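Local coordinates for glutathione peroxidase (Schistosoma mansoni, PDB 2WGR), which catalyses the reduction of hydrogen peroxide by glutathione, yielding glutathione disulfide and water, at residues Ile36-Cys41 and Asn128-Asn133; Ala40-Ala45 and Glu79-Ala84. All coordinates share one frame; numbering follows the deposited sequence.

In the fold
Interactions 1 and 2 begin on the same piece of chain, the end of strand 33-39 and the loop after it, and share Ala40 and Cys41; their centres lie about 12 Å apart. Interaction 1 joins this central strand of a thioredoxin fold to the loop that binds pyrophosphate. Interaction 2 joins the following loop to the approach of helix 83-94. Ser43, the changed residue at the active-site position inferred by similarity, belongs to interaction 2, but Asn133 of interaction 1 reaches it, with ND2 4.1 Å from Ser43 CB. Val39 O also packs 3.5 Å from Glu79 OE1. The pyrophosphate lies farther off, about 13 Å from the Ala40 side chain between nearest atoms.

Interaction 1: residues Ile36-Cys41 and Asn128-Asn133; sequences IVNVAC and NNIKWN. With POP (pyrophosphate 2-), chain B.
Asn38 and Ala40 face Ile130, the Trp132 carbonyl and Asn133 with the two backbones running in roughly the same direction, 33° apart over residues 38-40 and 130-133. Strand 33-39 is the middle strand of the thioredoxin-fold sheet, flanked by strands 65-71 and 136-139, and residues 128-133 belong to the loop that leads into the latter. The buried side chain of Asn38 ties strand to loop. Its CG sits between the backbone N and the carbonyl carbon (chi1 60°), which aims the amide at the loop. ND2 gives one N-H almost straight to Trp132 O (3.1 Å, 173°); the oxygen lies in the amide plane, although the nitrogen is tilted out of the Trp132 carbonyl plane. The other N-H goes to a water 2.9 Å from ND2. That water can donate to Asn133 OD1, 2.8 Å away, or weakly to Val39 O. Asn38 OD1 takes a weak bond from Ser135 N.

Ile130 lies alongside Asn38 but points the other way, its CG2 methyl 3.8 Å from both ND2 and OD1. Farther along, Ala40 CB packs against the Asn133 amide, 3.5 Å from OD1. In this crystal the loop also binds a pyrophosphate, together with Thr125, Ser135 and Arg148. Lys131 grips both phosphate groups: its backbone N donates to O4 on P2 (2.7 Å), while the side chain, bent at chi2 and chi4, curls until NZ donates to O1 on P1 (2.9 Å). The same ammonium group donates in the carbonyl plane to Asn129 O, 2.9 Å from NZ.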
# COMPACT_ATOMS: atom_id res chain seq x y z
N ILE A 36 -1.19 -0.65 3.27
CA ILE A 36 -0.17 -0.15 2.34
C ILE A 36 0.30 -1.27 1.43
O ILE A 36 0.79 -2.29 1.91
CB ILE A 36 0.99 0.51 3.10
CG1 ILE A 36 0.42 1.67 3.96
CG2 ILE A 36 2.10 0.94 2.13
CD1 ILE A 36 1.45 2.42 4.80
N VAL A 37 0.14 -1.07 0.12
CA VAL A 37 0.33 -2.13 -0.87
C VAL A 37 1.27 -1.63 -1.98
O VAL A 37 1.05 -0.56 -2.54
CB VAL A 37 -1.02 -2.51 -1.51
CG1 VAL A 37 -0.85 -3.74 -2.42
CG2 VAL A 37 -2.08 -2.78 -0.45
N ASN A 38 2.32 -2.39 -2.29
CA ASN A 38 3.10 -2.10 -3.51
C ASN A 38 2.44 -2.76 -4.69
O ASN A 38 2.08 -3.91 -4.61
CB ASN A 38 4.58 -2.51 -3.40
CG ASN A 38 4.79 -3.99 -3.14
OD1 ASN A 38 4.35 -4.53 -2.11
ND2 ASN A 38 5.45 -4.67 -4.10
N VAL A 39 2.25 -2.01 -5.78
CA VAL A 39 1.41 -2.48 -6.89
C VAL A 39 2.16 -2.49 -8.24
O VAL A 39 3.23 -1.92 -8.38
CB VAL A 39 0.10 -1.61 -7.03
CG1 VAL A 39 -0.77 -1.68 -5.76
CG2 VAL A 39 0.41 -0.16 -7.37
N ALA A 40 1.55 -3.16 -9.21
CA ALA A 40 2.07 -3.25 -10.57
C ALA A 40 0.89 -3.53 -11.48
O ALA A 40 0.00 -4.32 -11.11
CB ALA A 40 3.06 -4.37 -10.69
N CYS A 41 0.90 -2.93 -12.68
CA CYS A 41 -0.19 -3.09 -13.66
C CYS A 41 -0.07 -4.33 -14.54
O CYS A 41 -1.07 -4.81 -15.06
CB CYS A 41 -0.28 -1.88 -14.59
SG CYS A 41 -0.79 -0.36 -13.81
N ASN A 128 14.44 -9.23 4.90
CA ASN A 128 13.42 -8.22 5.09
C ASN A 128 12.89 -7.63 3.78
O ASN A 128 11.93 -6.88 3.81
CB ASN A 128 13.98 -7.10 5.97
CG ASN A 128 14.01 -7.48 7.45
OD1 ASN A 128 14.89 -7.02 8.18
ND2 ASN A 128 13.08 -8.30 7.89
N ASN A 129 13.51 -8.00 2.66
CA ASN A 129 13.11 -7.49 1.35
C ASN A 129 11.65 -7.82 1.10
O ASN A 129 11.18 -8.90 1.47
CB ASN A 129 13.93 -8.12 0.21
CG ASN A 129 15.38 -7.73 0.25
OD1 ASN A 129 15.78 -6.86 1.02
ND2 ASN A 129 16.20 -8.39 -0.57
N ILE A 130 10.95 -6.86 0.49
CA ILE A 130 9.63 -7.14 -0.11
C ILE A 130 9.87 -8.23 -1.18
O ILE A 130 10.78 -8.12 -2.00
CB ILE A 130 9.04 -5.88 -0.81
CG1 ILE A 130 8.89 -4.72 0.19
CG2 ILE A 130 7.71 -6.20 -1.47
CD1 ILE A 130 8.21 -5.12 1.54
N LYS A 131 9.04 -9.27 -1.14
CA LYS A 131 9.28 -10.48 -1.97
C LYS A 131 8.80 -10.42 -3.42
O LYS A 131 9.43 -11.03 -4.30
CB LYS A 131 8.74 -11.75 -1.30
CG LYS A 131 9.32 -12.06 0.08
CD LYS A 131 10.87 -12.16 0.06
CE LYS A 131 11.38 -12.69 1.42
NZ LYS A 131 11.16 -11.65 2.51
N TRP A 132 7.70 -9.70 -3.67
CA TRP A 132 7.13 -9.61 -5.01
C TRP A 132 6.11 -8.45 -5.03
O TRP A 132 5.97 -7.73 -4.03
CB TRP A 132 6.50 -10.96 -5.45
CG TRP A 132 6.43 -11.09 -6.93
CD1 TRP A 132 5.31 -11.16 -7.70
CD2 TRP A 132 7.55 -11.07 -7.85
NE1 TRP A 132 5.65 -11.21 -9.05
CE2 TRP A 132 7.01 -11.15 -9.16
CE3 TRP A 132 8.94 -10.98 -7.69
CZ2 TRP A 132 7.82 -11.13 -10.30
CZ3 TRP A 132 9.75 -10.97 -8.83
CH2 TRP A 132 9.17 -11.05 -10.12
N ASN A 133 5.47 -8.24 -6.17
CA ASN A 133 4.34 -7.29 -6.25
C ASN A 133 3.24 -7.66 -5.26
O ASN A 133 3.02 -8.85 -4.98
CB ASN A 133 3.75 -7.26 -7.65
CG ASN A 133 4.79 -6.99 -8.72
OD1 ASN A 133 5.50 -5.99 -8.70
ND2 ASN A 133 4.90 -7.95 -9.68
P1 POP B . 7.03 -11.96 3.68
O1 POP B . 8.54 -11.80 3.71
O2 POP B . 6.76 -13.43 3.96
O3 POP B . 6.37 -11.17 4.80
O POP B . 6.56 -11.47 2.22
P2 POP B . 6.76 -9.87 2.11
O4 POP B . 7.08 -9.40 0.73
O5 POP B . 5.51 -9.22 2.72
O6 POP B . 7.95 -9.59 2.99
O HOH W 1 4.97 -3.93 -6.87

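Interaction 2: residues Ala40-Ala45 and Glu79-Ala84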
# COMPACT_ATOMS: atom_id res chain seq x y z
N ALA A 40 1.55 -3.16 -9.21
CA ALA A 40 2.07 -3.25 -10.57
C ALA A 40 0.89 -3.53 -11.48
O ALA A 40 0.00 -4.32 -11.11
CB ALA A 40 3.06 -4.37 -10.69
N CYS A 41 0.90 -2.93 -12.68
CA CYS A 41 -0.19 -3.09 -13.66
C CYS A 41 -0.07 -4.33 -14.54
O CYS A 41 -1.07 -4.81 -15.06
CB CYS A 41 -0.28 -1.88 -14.59
SG CYS A 41 -0.79 -0.36 -13.81
N LYS A 42 1.15 -4.84 -14.68
CA LYS A 42 1.41 -5.84 -15.75
C LYS A 42 1.72 -7.19 -15.15
O LYS A 42 2.68 -7.86 -15.55
CB LYS A 42 2.53 -5.36 -16.67
CG LYS A 42 2.15 -4.13 -17.46
CD LYS A 42 3.25 -3.76 -18.47
CE LYS A 42 3.33 -4.76 -19.60
NZ LYS A 42 4.62 -4.56 -20.35
N SER A 43 0.93 -7.59 -14.16
CA SER A 43 1.15 -8.90 -13.53
C SER A 43 -0.11 -9.75 -13.52
O SER A 43 -1.22 -9.22 -13.60
CB SER A 43 1.73 -8.72 -12.13
OG SER A 43 0.75 -8.86 -11.13
N GLY A 44 0.08 -11.07 -13.48
CA GLY A 44 -1.03 -12.01 -13.44
C GLY A 44 -1.86 -11.87 -12.16
O GLY A 44 -2.99 -12.34 -12.10
N ALA A 45 -1.28 -11.23 -11.15
CA ALA A 45 -1.98 -10.99 -9.85
C ALA A 45 -2.68 -9.63 -9.75
O ALA A 45 -3.40 -9.35 -8.79
CB ALA A 45 -0.99 -11.17 -8.68
N GLU A 79 5.82 -2.84 -13.56
CA GLU A 79 5.23 -1.50 -13.49
C GLU A 79 6.05 -0.50 -14.32
O GLU A 79 6.60 0.47 -13.79
CB GLU A 79 5.10 -1.06 -12.01
CG GLU A 79 4.26 0.22 -11.85
CD GLU A 79 2.76 -0.05 -11.97
OE1 GLU A 79 2.03 0.16 -10.98
OE2 GLU A 79 2.32 -0.53 -13.03
N PRO A 80 6.21 -0.76 -15.64
CA PRO A 80 7.09 0.12 -16.45
C PRO A 80 6.56 1.52 -16.76
O PRO A 80 7.37 2.42 -16.97
CB PRO A 80 7.26 -0.68 -17.76
CG PRO A 80 5.99 -1.45 -17.87
CD PRO A 80 5.63 -1.85 -16.44
N TRP A 81 5.24 1.70 -16.78
CA TRP A 81 4.64 2.94 -17.27
C TRP A 81 4.87 4.15 -16.39
O TRP A 81 5.17 4.03 -15.19
CB TRP A 81 3.14 2.76 -17.46
CG TRP A 81 2.78 1.62 -18.36
CD1 TRP A 81 3.48 1.16 -19.47
CD2 TRP A 81 1.59 0.85 -18.29
NE1 TRP A 81 2.81 0.09 -20.04
CE2 TRP A 81 1.65 -0.12 -19.34
CE3 TRP A 81 0.50 0.84 -17.41
CZ2 TRP A 81 0.63 -1.07 -19.53
CZ3 TRP A 81 -0.50 -0.11 -17.61
CH2 TRP A 81 -0.43 -1.04 -18.66
N ALA A 82 4.70 5.32 -17.00
CA ALA A 82 4.68 6.58 -16.25
C ALA A 82 3.37 6.71 -15.45
O ALA A 82 2.34 6.07 -15.75
CB ALA A 82 4.84 7.76 -17.21
N GLU A 83 3.39 7.63 -14.49
CA GLU A 83 2.26 7.81 -13.58
C GLU A 83 0.92 8.05 -14.26
O GLU A 83 -0.10 7.46 -13.86
CB GLU A 83 2.58 8.96 -12.61
CG GLU A 83 3.41 8.53 -11.40
CD GLU A 83 4.93 8.35 -11.66
OE1 GLU A 83 5.44 8.69 -12.77
OE2 GLU A 83 5.63 7.87 -10.73
N ALA A 84 0.90 8.90 -15.30
CA ALA A 84 -0.36 9.21 -15.98
C ALA A 84 -0.99 7.94 -16.57
O ALA A 84 -2.22 7.77 -16.54
CB ALA A 84 -0.14 10.26 -17.10
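The Trp81 indole meets Cys41 and Lys42 along its six-membered ring, both approaching obliquely. The two residues belong to the loop after the central strand of the thioredoxin fold, between strand 33-39 and helix 46-60, packed here against residues 79-82, which lead into helix 83-94. Lys42 CD lies above the indole plane, displaced toward its rim, 3.9 Å from Trp81 CZ2, and Cys41 CB lies 3.5 Å from CZ3. The thiol makes a sulfur-aromatic contact, with Cys41 SG 4.9 Å from the centroid of the Trp81 six-membered ring and 62° off its normal. The Phe89 ring of helix 83-94 also meets the indole. The second flat group, the Glu79 carboxylate, is approached from above its plane by Cys41 N, which donates to OE2 (2.8 Å, 145°).

Glu79 extends with CG anti to the backbone N (chi1 -169°) and then bends at chi2, which folds the carboxylate back beside residues 40 and 41. OE1 thereby rests 3.4 Å from Ala40 CA, and the two CB atoms of Ala40 and Glu79 pack 4.1 Å apart. At the more exposed margin, the Lys42 chain runs roughly perpendicular to Pro80 and to the indole, its CD 3.6 Å from Pro80 CG. Lys103 NZ also bonds Glu79 O and Trp81 O.

Ser43, next after Lys42, is the changed residue at the probable active-site position. Its hydroxyl also bonds Thr46 OG1, and it caps the turn leading into helix 46-60 by accepting from Ala45 N, 3.1 Å from Ser43 OG.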